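Vaginolysin (Gardnerella vaginalis, PDB 5IMY) is a cholesterol-dependent cytolysin that probably binds cholesterol in host-cell membranes and, as in its relatives, is thought to form lytic beta-strand pores. Local coordinates at residues G124-G127 with G128-A131; G148-S151 with K152-Q156; S173-S176 with M177-K181; F232-P235 with C236-P239. All coordinates share one frame; numbering follows the deposited sequence.

Contact 1 (G124-G127 with G128-A131); sequences GFHG and GESA
The carboxylate oxygen Glu129 OE1 is gripped by the backbone N-H and, weakly, by the ring ND1 of His126. The backbone His126 N lies 3.0 Å from Glu129 OE1, meeting it on the anti side of the carboxylate and 29° out of its plane. The second grip comes from the ring, with His126 ND1 2.8 Å from Glu129 OE1. The two side chains run alongside each other in the same direction, and the extended chain of Glu129 beyond CG carries the carboxylate back to the residue that begins the turn. A third partner, the hydroxyl of Tyr157, also bonds OE1, so the acidic oxygen is well satisfied and the pull on it probably stabilises the charged form. Phe125 packs just before this site. Ser130 CB lies over one face of its ring, 3.8 Å from the centroid, in a CH-pi contact, while Glu129 OE1 sits at the ring edge, 3.6 Å from Phe125 CD1. The backbone closes through Glu129 N, which bonds His126 O at 2.8 Å. Between them Gly127 and Gly128 make the bend, Gly128 with a positive phi of 82°. This is a type II beta turn with glycine at its third position, here set in the loop that joins the antiparallel strands 116-120 and 131-134.

Contact 2 (G148-S151 with K152-Q156); sequences GLVS and KWNAQ
Helix 139-158 passes through this contact, and its clearest side-chain meeting is the i to i+4 pair of Val150 and Asn154. The two lie side by side and point the same way, with Val150 CG1 3.5 Å from Asn154 ND2. CG1 stands anti to the backbone N (chi1 -174°), which sends that branch toward the amide. Asn154 CG itself rests 3.2 Å from Val150 O, so the amide leans on the same carbonyl that its own backbone nitrogen uses. That backbone bond, Asn154 N to Val150 O, is 2.8 Å long and almost straight. The oxygen of the amide, Asn154 OD1, is buried here and finds no polar partner in the model, although it approaches the edge of the Trp153 ring. In the two preceding steps, Trp153 N bonds Leu149 O at 2.9 Å and Lys152 N bonds Gly148 O at 3.2 Å. The last bond, Ala155 N to Ser151 O, is weak at 3.3 Å, where the helix widens into a pi-type turn. Beyond the helix, Lys152 NZ bonds Glu129 O, and Trp153 NE1 bonds Pro123 O. The indole also meets the rings of Phe125 and Tyr157, and Trp153 touches Leu122, His161 and Val163. The buried side of helix 139-158 is thereby laid against the loop between strands 116-120 and 131-134 and against the loop leading to strand 166-173.

Contact 3 (S173-S176 with M177-K181); sequences SAQS and MNQLK
Gln179 reaches back along the chain to Ser173, and its NE2 lies 2.6 Å from Ser173 O in a short bond that approaches in the carbonyl plane. The amide gets there because CG sits between the backbone N and the carbonyl carbon (chi1 64°) and the chain then bends at chi2, folding the side chain back over the start of the helix. On the way Gln179 CG passes 3.2 Å from Ser176 OG, and Gln179 NE2 rests 3.6 Å from Gln175 CB, the two glutamine amide planes lying 63° apart. Ser176 OG in turn accepts Gln179 N at 3.2 Å along a nearly straight line. This is a serine N-cap: the hydroxyl takes up one of the backbone N-H groups that the first turn of helix 177-184 cannot bond internally, while Leu180 N closes the first helical turn on Ser176 O at 3.2 Å. The short helices of this region probably correspond to those that in relatives refold into transmembrane beta hairpins during pore formation. Leu180 CD1 packs 4.3 Å from Ala174 CB, and the same leucine also touches Phe188 and Phe199 of the following helices. Farther out, Gln175 OE1 accepts Thr372 N of strand 363-389, Ala174 pairs through its backbone with Thr209, and Gln175 O accepts His203 NE2.

Contact 4 (F232-P235 with C236-P239); sequences FFAP and CTTP
Thr237 turns its side chain back onto the residues just before it, beginning with CB, which lies 3.7 Å from Ala234 O. From there the side chain forks. The hydroxyl branch, Thr237 OG1, donates a weak hydrogen bond of 3.3 Å to Ala234 O. The methyl branch, Thr237 CG2, lies against Phe233 CB (3.4 Å) and Ala234 CB (3.8 Å). Chi1 of Thr237, at 31°, is away from a staggered value and CG2 comes very close to Ala234 O, so the exact rotation of this side chain is doubtful. The backbone beneath doubles back at Pro235 and Cys236, so that the CA atoms of Ala234 and Thr237 come within 5.6 Å and define a beta turn. Inside it, Thr237 N makes a weak bond of 3.4 Å to Pro235 O, and the angles of Cys236 (phi -105°, psi 68°) are those of an inverse gamma turn. The side chain of Cys236 leads off from this bend: its SG lies 4.3 Å from Pro235 CB and is joined by a disulfide to Cys18, close to the modelled N terminus. Phe233 and Thr237 both pack on Leu25 of helix 22-30, with Phe233 also touching Leu29 and Ala111. Before them, Phe232 O accepts Arg113 NE, and the backbone of Phe232 pairs with Ala114.

Overall arrangement
From the N terminus, contact 1 comes first and closes the loop between strands 116-120 and 131-134. Contact 2 follows on helix 139-158, which lies against that loop; the centres are about 11 Å apart and the two touch. After strand 166-173, contact 3 caps helix 177-184, about 41 Å from contact 2 centre to centre, where the short helices meet strand 363-389. Contact 4 turns the loop before helix 240-243 and ties it by a disulfide to the N-terminal region, about 30 Å from contact 1 between centres. The four are strictly in series, and none nests in or crosses another.

Contact 1 (G124-G127 with G128-A131)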
ATOM      1  N   GLY A 124      -4.787  55.367  -0.540  1.00 61.03           N
ATOM      2  CA  GLY A 124      -4.745  56.814  -0.509  1.00 62.18           C
ATOM      3  C   GLY A 124      -4.428  57.341  -1.890  1.00 67.10           C
ATOM      4  O   GLY A 124      -4.874  56.774  -2.891  1.00 70.29           O
ATOM      5  N   PHE A 125      -3.647  58.418  -1.963  1.00 75.74           N
ATOM      6  CA  PHE A 125      -3.147  58.922  -3.237  1.00 80.14           C
ATOM      7  C   PHE A 125      -4.265  59.384  -4.163  1.00 85.55           C
ATOM      8  O   PHE A 125      -5.426  58.987  -4.005  1.00 78.57           O
ATOM      9  CB  PHE A 125      -2.315  57.849  -3.952  1.00 71.41           C
ATOM     10  CG  PHE A 125      -0.876  57.789  -3.514  1.00 71.22           C
ATOM     11  CD1 PHE A 125      -0.133  58.945  -3.354  1.00 72.85           C
ATOM     12  CD2 PHE A 125      -0.266  56.569  -3.273  1.00 63.84           C
ATOM     13  CE1 PHE A 125       1.186  58.890  -2.957  1.00 65.96           C
ATOM     14  CE2 PHE A 125       1.056  56.507  -2.876  1.00 61.79           C
ATOM     15  CZ  PHE A 125       1.782  57.670  -2.718  1.00 62.61           C
ATOM     16  N   HIS A 126      -3.913  60.225  -5.130  1.00 92.17           N
ATOM     17  CA  HIS A 126      -4.794  60.583  -6.227  1.00 89.49           C
ATOM     18  C   HIS A 126      -4.138  60.181  -7.541  1.00 87.65           C
ATOM     19  O   HIS A 126      -2.960  59.817  -7.587  1.00 93.36           O
ATOM     20  CB  HIS A 126      -5.112  62.086  -6.227  1.00 86.92           C
ATOM     21  CG  HIS A 126      -5.529  62.616  -4.890  1.00 93.17           C
ATOM     22  ND1 HIS A 126      -4.622  63.034  -3.941  1.00 92.51           N
ATOM     23  CD2 HIS A 126      -6.755  62.797  -4.344  1.00 89.77           C
ATOM     24  CE1 HIS A 126      -5.270  63.450  -2.868  1.00 90.09           C
ATOM     25  NE2 HIS A 126      -6.565  63.316  -3.086  1.00 92.92           N
ATOM     26  N   GLY A 127      -4.915  60.244  -8.618  1.00 87.94           N
ATOM     27  CA  GLY A 127      -4.372  59.983  -9.937  1.00 85.40           C
ATOM     28  C   GLY A 127      -3.128  60.807 -10.189  1.00 96.61           C
ATOM     29  O   GLY A 127      -3.133  62.025  -9.980  1.00 98.08           O
ATOM     30  N   GLY A 128      -2.048  60.157 -10.621  1.00103.79           N
ATOM     31  CA  GLY A 128      -0.785  60.826 -10.840  1.00 99.09           C
ATOM     32  C   GLY A 128       0.055  61.037  -9.600  1.00 91.15           C
ATOM     33  O   GLY A 128       1.258  61.295  -9.723  1.00 84.70           O
ATOM     34  N   GLU A 129      -0.534  60.934  -8.407  1.00 88.86           N
ATOM     35  CA  GLU A 129       0.222  61.148  -7.177  1.00 90.26           C
ATOM     36  C   GLU A 129       1.103  59.951  -6.841  1.00 79.42           C
ATOM     37  O   GLU A 129       2.208  60.121  -6.315  1.00 73.65           O
ATOM     38  CB  GLU A 129      -0.734  61.436  -6.018  1.00 90.14           C
ATOM     39  CG  GLU A 129      -0.567  62.809  -5.388  1.00 85.53           C
ATOM     40  CD  GLU A 129      -1.288  62.930  -4.059  1.00 84.23           C
ATOM     41  OE1 GLU A 129      -2.003  61.980  -3.679  1.00 84.54           O
ATOM     42  OE2 GLU A 129      -1.138  63.975  -3.390  1.00 82.51           O
ATOM     43  N   SER A 130       0.634  58.740  -7.134  1.00 76.86           N
ATOM     44  CA  SER A 130       1.334  57.522  -6.742  1.00 73.00           C
ATOM     45  C   SER A 130       2.444  57.130  -7.711  1.00 65.85           C
ATOM     46  O   SER A 130       3.047  56.067  -7.532  1.00 58.95           O
ATOM     47  CB  SER A 130       0.342  56.365  -6.617  1.00 69.42           C
ATOM     48  OG  SER A 130      -0.015  55.861  -7.891  1.00 71.88           O
ATOM     49  N   ALA A 131       2.729  57.948  -8.720  1.00 61.56           N
ATOM     50  CA  ALA A 131       3.749  57.634  -9.706  1.00 60.48           C
ATOM     51  C   ALA A 131       4.844  58.691  -9.690  1.00 57.69           C
ATOM     52  O   ALA A 131       4.637  59.832  -9.265  1.00 67.66           O
ATOM     53  CB  ALA A 131       3.149  57.534 -11.116  1.00 63.35           C
TER

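Contact 2 (G148-S151 with K152-Q156)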
ATOM      1  N   GLY A 148      11.567  57.937  -2.108  1.00 38.69           N
ATOM      2  CA  GLY A 148      10.919  59.236  -2.085  1.00 30.80           C
ATOM      3  C   GLY A 148       9.409  59.156  -2.135  1.00 35.46           C
ATOM      4  O   GLY A 148       8.724  60.038  -1.605  1.00 40.48           O
ATOM      5  N   LEU A 149       8.867  58.114  -2.766  1.00 35.44           N
ATOM      6  CA  LEU A 149       7.419  57.936  -2.814  1.00 38.14           C
ATOM      7  C   LEU A 149       6.877  57.443  -1.481  1.00 41.99           C
ATOM      8  O   LEU A 149       5.859  57.945  -0.991  1.00 43.49           O
ATOM      9  CB  LEU A 149       7.049  56.957  -3.927  1.00 35.66           C
ATOM     10  CG  LEU A 149       6.333  57.584  -5.117  1.00 40.29           C
ATOM     11  CD1 LEU A 149       7.189  58.677  -5.723  1.00 52.55           C
ATOM     12  CD2 LEU A 149       6.005  56.515  -6.144  1.00 50.63           C
ATOM     13  N   VAL A 150       7.542  56.453  -0.885  1.00 40.90           N
ATOM     14  CA  VAL A 150       7.105  55.937   0.408  1.00 40.36           C
ATOM     15  C   VAL A 150       7.190  57.032   1.462  1.00 41.72           C
ATOM     16  O   VAL A 150       6.289  57.187   2.294  1.00 41.49           O
ATOM     17  CB  VAL A 150       7.942  54.705   0.799  1.00 43.53           C
ATOM     18  CG1 VAL A 150       7.403  54.073   2.073  1.00 47.42           C
ATOM     19  CG2 VAL A 150       7.967  53.687  -0.339  1.00 34.47           C
ATOM     20  N   SER A 151       8.273  57.813   1.438  1.00 46.12           N
ATOM     21  CA  SER A 151       8.412  58.923   2.374  1.00 42.68           C
ATOM     22  C   SER A 151       7.273  59.925   2.217  1.00 47.94           C
ATOM     23  O   SER A 151       6.791  60.487   3.208  1.00 50.18           O
ATOM     24  CB  SER A 151       9.764  59.607   2.170  1.00 47.67           C
ATOM     25  OG  SER A 151       9.748  60.935   2.662  1.00 63.31           O
ATOM     26  N   LYS A 152       6.828  60.160   0.981  1.00 42.67           N
ATOM     27  CA  LYS A 152       5.720  61.084   0.760  1.00 42.02           C
ATOM     28  C   LYS A 152       4.400  60.479   1.216  1.00 45.80           C
ATOM     29  O   LYS A 152       3.543  61.185   1.761  1.00 47.75           O
ATOM     30  CB  LYS A 152       5.646  61.475  -0.716  1.00 45.72           C
ATOM     31  CG  LYS A 152       4.474  62.391  -1.053  1.00 46.74           C
ATOM     32  CD  LYS A 152       4.428  62.745  -2.530  1.00 48.41           C
ATOM     33  CE  LYS A 152       4.230  61.509  -3.393  1.00 51.71           C
ATOM     34  NZ  LYS A 152       3.838  61.856  -4.786  1.00 60.03           N
ATOM     35  N   TRP A 153       4.213  59.177   0.995  1.00 47.96           N
ATOM     36  CA  TRP A 153       2.985  58.523   1.436  1.00 45.42           C
ATOM     37  C   TRP A 153       2.903  58.480   2.956  1.00 47.11           C
ATOM     38  O   TRP A 153       1.847  58.766   3.535  1.00 48.69           O
ATOM     39  CB  TRP A 153       2.907  57.111   0.856  1.00 46.75           C
ATOM     40  CG  TRP A 153       1.622  56.403   1.164  1.00 45.10           C
ATOM     41  CD1 TRP A 153       0.481  56.419   0.416  1.00 46.84           C
ATOM     42  CD2 TRP A 153       1.346  55.576   2.301  1.00 43.98           C
ATOM     43  NE1 TRP A 153      -0.487  55.652   1.016  1.00 44.62           N
ATOM     44  CE2 TRP A 153       0.017  55.124   2.175  1.00 43.70           C
ATOM     45  CE3 TRP A 153       2.092  55.173   3.412  1.00 47.81           C
ATOM     46  CZ2 TRP A 153      -0.581  54.290   3.117  1.00 52.97           C
ATOM     47  CZ3 TRP A 153       1.497  54.344   4.346  1.00 47.79           C
ATOM     48  CH2 TRP A 153       0.173  53.912   4.193  1.00 50.85           C
ATOM     49  N   ASN A 154       4.007  58.133   3.623  1.00 46.58           N
ATOM     50  CA  ASN A 154       4.002  58.059   5.080  1.00 50.26           C
ATOM     51  C   ASN A 154       3.676  59.406   5.712  1.00 53.48           C
ATOM     52  O   ASN A 154       3.081  59.455   6.796  1.00 59.03           O
ATOM     53  CB  ASN A 154       5.355  57.558   5.586  1.00 52.43           C
ATOM     54  CG  ASN A 154       5.614  56.108   5.226  1.00 61.90           C
ATOM     55  OD1 ASN A 154       4.682  55.332   5.017  1.00 62.62           O
ATOM     56  ND2 ASN A 154       6.887  55.734   5.160  1.00 59.05           N
ATOM     57  N   ALA A 155       4.053  60.507   5.059  1.00 50.18           N
ATOM     58  CA  ALA A 155       3.804  61.828   5.625  1.00 46.99           C
ATOM     59  C   ALA A 155       2.370  62.283   5.385  1.00 48.72           C
ATOM     60  O   ALA A 155       1.767  62.924   6.253  1.00 58.91           O
ATOM     61  CB  ALA A 155       4.787  62.843   5.040  1.00 41.73           C
ATOM     62  N   GLN A 156       1.806  61.961   4.220  1.00 52.34           N
ATOM     63  CA  GLN A 156       0.457  62.397   3.882  1.00 55.91           C
ATOM     64  C   GLN A 156      -0.621  61.430   4.351  1.00 60.74           C
ATOM     65  O   GLN A 156      -1.730  61.869   4.678  1.00 68.40           O
ATOM     66  CB  GLN A 156       0.322  62.583   2.367  1.00 60.31           C
ATOM     67  CG  GLN A 156       1.095  63.762   1.801  1.00 62.82           C
ATOM     68  CD  GLN A 156       0.751  64.032   0.347  1.00 72.70           C
ATOM     69  OE1 GLN A 156      -0.309  63.631  -0.135  1.00 70.36           O
ATOM     70  NE2 GLN A 156       1.648  64.709  -0.360  1.00 69.40           N
TER

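Contact 3 (S173-S176 with M177-K181)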
ATOM      1  N   SER A 173       8.533  19.521   1.554  1.00 40.45           N
ATOM      2  CA  SER A 173       9.214  18.614   2.465  1.00 40.76           C
ATOM      3  C   SER A 173      10.708  18.611   2.167  1.00 39.77           C
ATOM      4  O   SER A 173      11.124  18.585   1.006  1.00 38.90           O
ATOM      5  CB  SER A 173       8.645  17.203   2.328  1.00 39.21           C
ATOM      6  OG  SER A 173       8.575  16.553   3.584  1.00 45.15           O
ATOM      7  N   ALA A 174      11.517  18.650   3.221  1.00 37.89           N
ATOM      8  CA  ALA A 174      12.968  18.628   3.065  1.00 36.37           C
ATOM      9  C   ALA A 174      13.399  17.209   2.715  1.00 40.48           C
ATOM     10  O   ALA A 174      13.332  16.306   3.556  1.00 42.45           O
ATOM     11  CB  ALA A 174      13.656  19.117   4.336  1.00 34.45           C
ATOM     12  N   GLN A 175      13.832  17.013   1.482  1.00 39.07           N
ATOM     13  CA  GLN A 175      14.246  15.707   0.979  1.00 37.55           C
ATOM     14  C   GLN A 175      15.637  15.725   0.363  1.00 40.22           C
ATOM     15  O   GLN A 175      16.415  14.797   0.596  1.00 38.37           O
ATOM     16  CB  GLN A 175      13.223  15.206  -0.053  1.00 37.23           C
ATOM     17  CG  GLN A 175      11.854  14.904   0.540  1.00 39.25           C
ATOM     18  CD  GLN A 175      11.890  13.743   1.517  1.00 39.83           C
ATOM     19  OE1 GLN A 175      12.789  12.906   1.475  1.00 33.71           O
ATOM     20  NE2 GLN A 175      10.904  13.690   2.403  1.00 41.21           N
ATOM     21  N   SER A 176      15.968  16.752  -0.415  1.00 40.38           N
ATOM     22  CA  SER A 176      17.303  16.882  -0.979  1.00 35.73           C
ATOM     23  C   SER A 176      17.536  18.341  -1.334  1.00 36.22           C
ATOM     24  O   SER A 176      16.598  19.068  -1.670  1.00 38.26           O
ATOM     25  CB  SER A 176      17.485  15.999  -2.219  1.00 39.43           C
ATOM     26  OG  SER A 176      16.736  16.498  -3.314  1.00 38.78           O
ATOM     27  N   MET A 177      18.797  18.762  -1.254  1.00 41.19           N
ATOM     28  CA  MET A 177      19.131  20.138  -1.594  1.00 39.30           C
ATOM     29  C   MET A 177      18.780  20.467  -3.040  1.00 40.92           C
ATOM     30  O   MET A 177      18.609  21.644  -3.372  1.00 45.02           O
ATOM     31  CB  MET A 177      20.619  20.397  -1.347  1.00 38.18           C
ATOM     32  CG  MET A 177      21.027  21.854  -1.500  1.00 48.08           C
ATOM     33  SD  MET A 177      20.153  22.954  -0.369  1.00 64.47           S
ATOM     34  CE  MET A 177      20.802  22.408   1.209  1.00 53.39           C
ATOM     35  N   ASN A 178      18.661  19.455  -3.903  1.00 33.96           N
ATOM     36  CA  ASN A 178      18.361  19.701  -5.308  1.00 39.61           C
ATOM     37  C   ASN A 178      16.871  19.936  -5.542  1.00 39.08           C
ATOM     38  O   ASN A 178      16.501  20.826  -6.314  1.00 42.92           O
ATOM     39  CB  ASN A 178      18.861  18.535  -6.161  1.00 46.20           C
ATOM     40  CG  ASN A 178      20.204  18.818  -6.806  1.00 50.15           C
ATOM     41  OD1 ASN A 178      20.874  19.800  -6.479  1.00 49.23           O
ATOM     42  ND2 ASN A 178      20.608  17.954  -7.730  1.00 61.67           N
ATOM     43  N   GLN A 179      15.999  19.155  -4.897  1.00 37.69           N
ATOM     44  CA  GLN A 179      14.568  19.387  -5.066  1.00 38.14           C
ATOM     45  C   GLN A 179      14.137  20.689  -4.401  1.00 38.06           C
ATOM     46  O   GLN A 179      13.220  21.358  -4.891  1.00 32.61           O
ATOM     47  CB  GLN A 179      13.764  18.207  -4.516  1.00 36.93           C
ATOM     48  CG  GLN A 179      13.893  17.989  -3.017  1.00 43.49           C
ATOM     49  CD  GLN A 179      12.627  18.330  -2.251  1.00 34.57           C
ATOM     50  OE1 GLN A 179      11.529  18.342  -2.802  1.00 44.81           O
ATOM     51  NE2 GLN A 179      12.782  18.612  -0.966  1.00 38.76           N
ATOM     52  N   LEU A 180      14.789  21.072  -3.300  1.00 36.32           N
ATOM     53  CA  LEU A 180      14.476  22.349  -2.665  1.00 36.55           C
ATOM     54  C   LEU A 180      14.979  23.519  -3.501  1.00 36.38           C
ATOM     55  O   LEU A 180      14.325  24.568  -3.566  1.00 36.37           O
ATOM     56  CB  LEU A 180      15.071  22.396  -1.257  1.00 38.63           C
ATOM     57  CG  LEU A 180      14.478  21.405  -0.252  1.00 37.67           C
ATOM     58  CD1 LEU A 180      15.197  21.507   1.082  1.00 36.96           C
ATOM     59  CD2 LEU A 180      12.983  21.633  -0.068  1.00 33.61           C
ATOM     60  N   LYS A 181      16.140  23.369  -4.143  1.00 37.04           N
ATOM     61  CA  LYS A 181      16.590  24.394  -5.077  1.00 36.45           C
ATOM     62  C   LYS A 181      15.602  24.561  -6.224  1.00 35.55           C
ATOM     63  O   LYS A 181      15.403  25.676  -6.717  1.00 31.09           O
ATOM     64  CB  LYS A 181      17.987  24.050  -5.603  1.00 36.53           C
ATOM     65  CG  LYS A 181      19.105  24.472  -4.652  1.00 42.94           C
ATOM     66  CD  LYS A 181      20.383  23.654  -4.820  1.00 43.14           C
ATOM     67  CE  LYS A 181      21.332  24.244  -5.853  1.00 53.89           C
ATOM     68  NZ  LYS A 181      20.977  23.868  -7.246  1.00 51.40           N
TER

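Contact 4 (F232-P235 with C236-P239)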
ATOM      1  N   PHE A 232      12.624  52.535 -23.676  1.00 49.20           N
ATOM      2  CA  PHE A 232      13.455  51.823 -22.711  1.00 54.50           C
ATOM      3  C   PHE A 232      14.858  52.342 -22.971  1.00 50.51           C
ATOM      4  O   PHE A 232      15.597  52.669 -22.041  1.00 54.57           O
ATOM      5  CB  PHE A 232      13.451  50.292 -22.843  1.00 49.53           C
ATOM      6  CG  PHE A 232      12.404  49.588 -22.019  1.00 46.38           C
ATOM      7  CD1 PHE A 232      12.413  49.667 -20.638  1.00 55.99           C
ATOM      8  CD2 PHE A 232      11.448  48.790 -22.633  1.00 42.41           C
ATOM      9  CE1 PHE A 232      11.464  48.996 -19.881  1.00 48.22           C
ATOM     10  CE2 PHE A 232      10.501  48.117 -21.882  1.00 47.96           C
ATOM     11  CZ  PHE A 232      10.510  48.219 -20.508  1.00 42.92           C
ATOM     12  N   PHE A 233      15.196  52.435 -24.255  1.00 53.55           N
ATOM     13  CA  PHE A 233      16.494  52.857 -24.739  1.00 56.18           C
ATOM     14  C   PHE A 233      16.438  54.281 -25.288  1.00 50.92           C
ATOM     15  O   PHE A 233      15.373  54.883 -25.439  1.00 47.68           O
ATOM     16  CB  PHE A 233      16.976  51.905 -25.836  1.00 52.16           C
ATOM     17  CG  PHE A 233      16.741  50.453 -25.542  1.00 50.53           C
ATOM     18  CD1 PHE A 233      17.671  49.726 -24.827  1.00 43.76           C
ATOM     19  CD2 PHE A 233      15.600  49.813 -26.004  1.00 52.01           C
ATOM     20  CE1 PHE A 233      17.469  48.390 -24.562  1.00 34.55           C
ATOM     21  CE2 PHE A 233      15.392  48.475 -25.741  1.00 46.72           C
ATOM     22  CZ  PHE A 233      16.328  47.761 -25.021  1.00 40.39           C
ATOM     23  N   ALA A 234      17.616  54.805 -25.628  1.00 61.95           N
ATOM     24  CA  ALA A 234      17.766  56.164 -26.145  1.00 62.05           C
ATOM     25  C   ALA A 234      17.091  56.310 -27.508  1.00 63.47           C
ATOM     26  O   ALA A 234      16.630  55.312 -28.084  1.00 61.67           O
ATOM     27  CB  ALA A 234      19.248  56.525 -26.249  1.00 65.36           C
ATOM     28  N   PRO A 235      16.994  57.529 -28.045  1.00 67.89           N
ATOM     29  CA  PRO A 235      16.330  57.721 -29.345  1.00 74.83           C
ATOM     30  C   PRO A 235      16.979  57.056 -30.556  1.00 82.72           C
ATOM     31  O   PRO A 235      16.276  56.386 -31.320  1.00 87.36           O
ATOM     32  CB  PRO A 235      16.321  59.250 -29.487  1.00 74.83           C
ATOM     33  CG  PRO A 235      16.192  59.723 -28.079  1.00 68.36           C
ATOM     34  CD  PRO A 235      17.071  58.788 -27.287  1.00 64.97           C
ATOM     35  N   CYS A 236      18.287  57.232 -30.773  1.00 72.65           N
ATOM     36  CA  CYS A 236      18.946  56.740 -31.996  1.00 77.09           C
ATOM     37  C   CYS A 236      19.774  55.498 -31.667  1.00 75.66           C
ATOM     38  O   CYS A 236      21.001  55.478 -31.751  1.00 72.84           O
ATOM     39  CB  CYS A 236      19.797  57.841 -32.626  1.00 85.27           C
ATOM     40  SG  CYS A 236      18.881  59.382 -32.989  1.00 88.98           S
ATOM     41  N   THR A 237      19.050  54.425 -31.323  1.00 80.53           N
ATOM     42  CA  THR A 237      19.646  53.292 -30.620  1.00 77.56           C
ATOM     43  C   THR A 237      20.163  52.177 -31.516  1.00 71.20           C
ATOM     44  O   THR A 237      21.023  51.413 -31.066  1.00 77.48           O
ATOM     45  CB  THR A 237      18.643  52.682 -29.647  1.00 76.05           C
ATOM     46  OG1 THR A 237      17.300  52.835 -30.150  1.00 85.94           O
ATOM     47  CG2 THR A 237      18.778  53.333 -28.311  1.00 58.57           C
ATOM     48  N   THR A 238      19.659  52.054 -32.745  1.00 71.56           N
ATOM     49  CA  THR A 238      19.995  50.996 -33.702  1.00 72.04           C
ATOM     50  C   THR A 238      19.934  49.600 -33.076  1.00 69.48           C
ATOM     51  O   THR A 238      20.534  49.358 -32.023  1.00 70.26           O
ATOM     52  CB  THR A 238      21.378  51.229 -34.340  1.00 75.17           C
ATOM     53  OG1 THR A 238      21.680  50.145 -35.225  1.00 74.75           O
ATOM     54  CG2 THR A 238      22.512  51.350 -33.315  1.00 71.72           C
ATOM     55  N   PRO A 239      19.237  48.647 -33.706  1.00 59.96           N
ATOM     56  CA  PRO A 239      19.135  47.309 -33.100  1.00 55.53           C
ATOM     57  C   PRO A 239      20.463  46.579 -33.019  1.00 56.47           C
ATOM     58  O   PRO A 239      20.625  45.714 -32.148  1.00 58.19           O
ATOM     59  CB  PRO A 239      18.146  46.581 -34.021  1.00 52.42           C
ATOM     60  CG  PRO A 239      18.266  47.278 -35.327  1.00 54.54           C
ATOM     61  CD  PRO A 239      18.537  48.717 -35.001  1.00 58.96           C
TER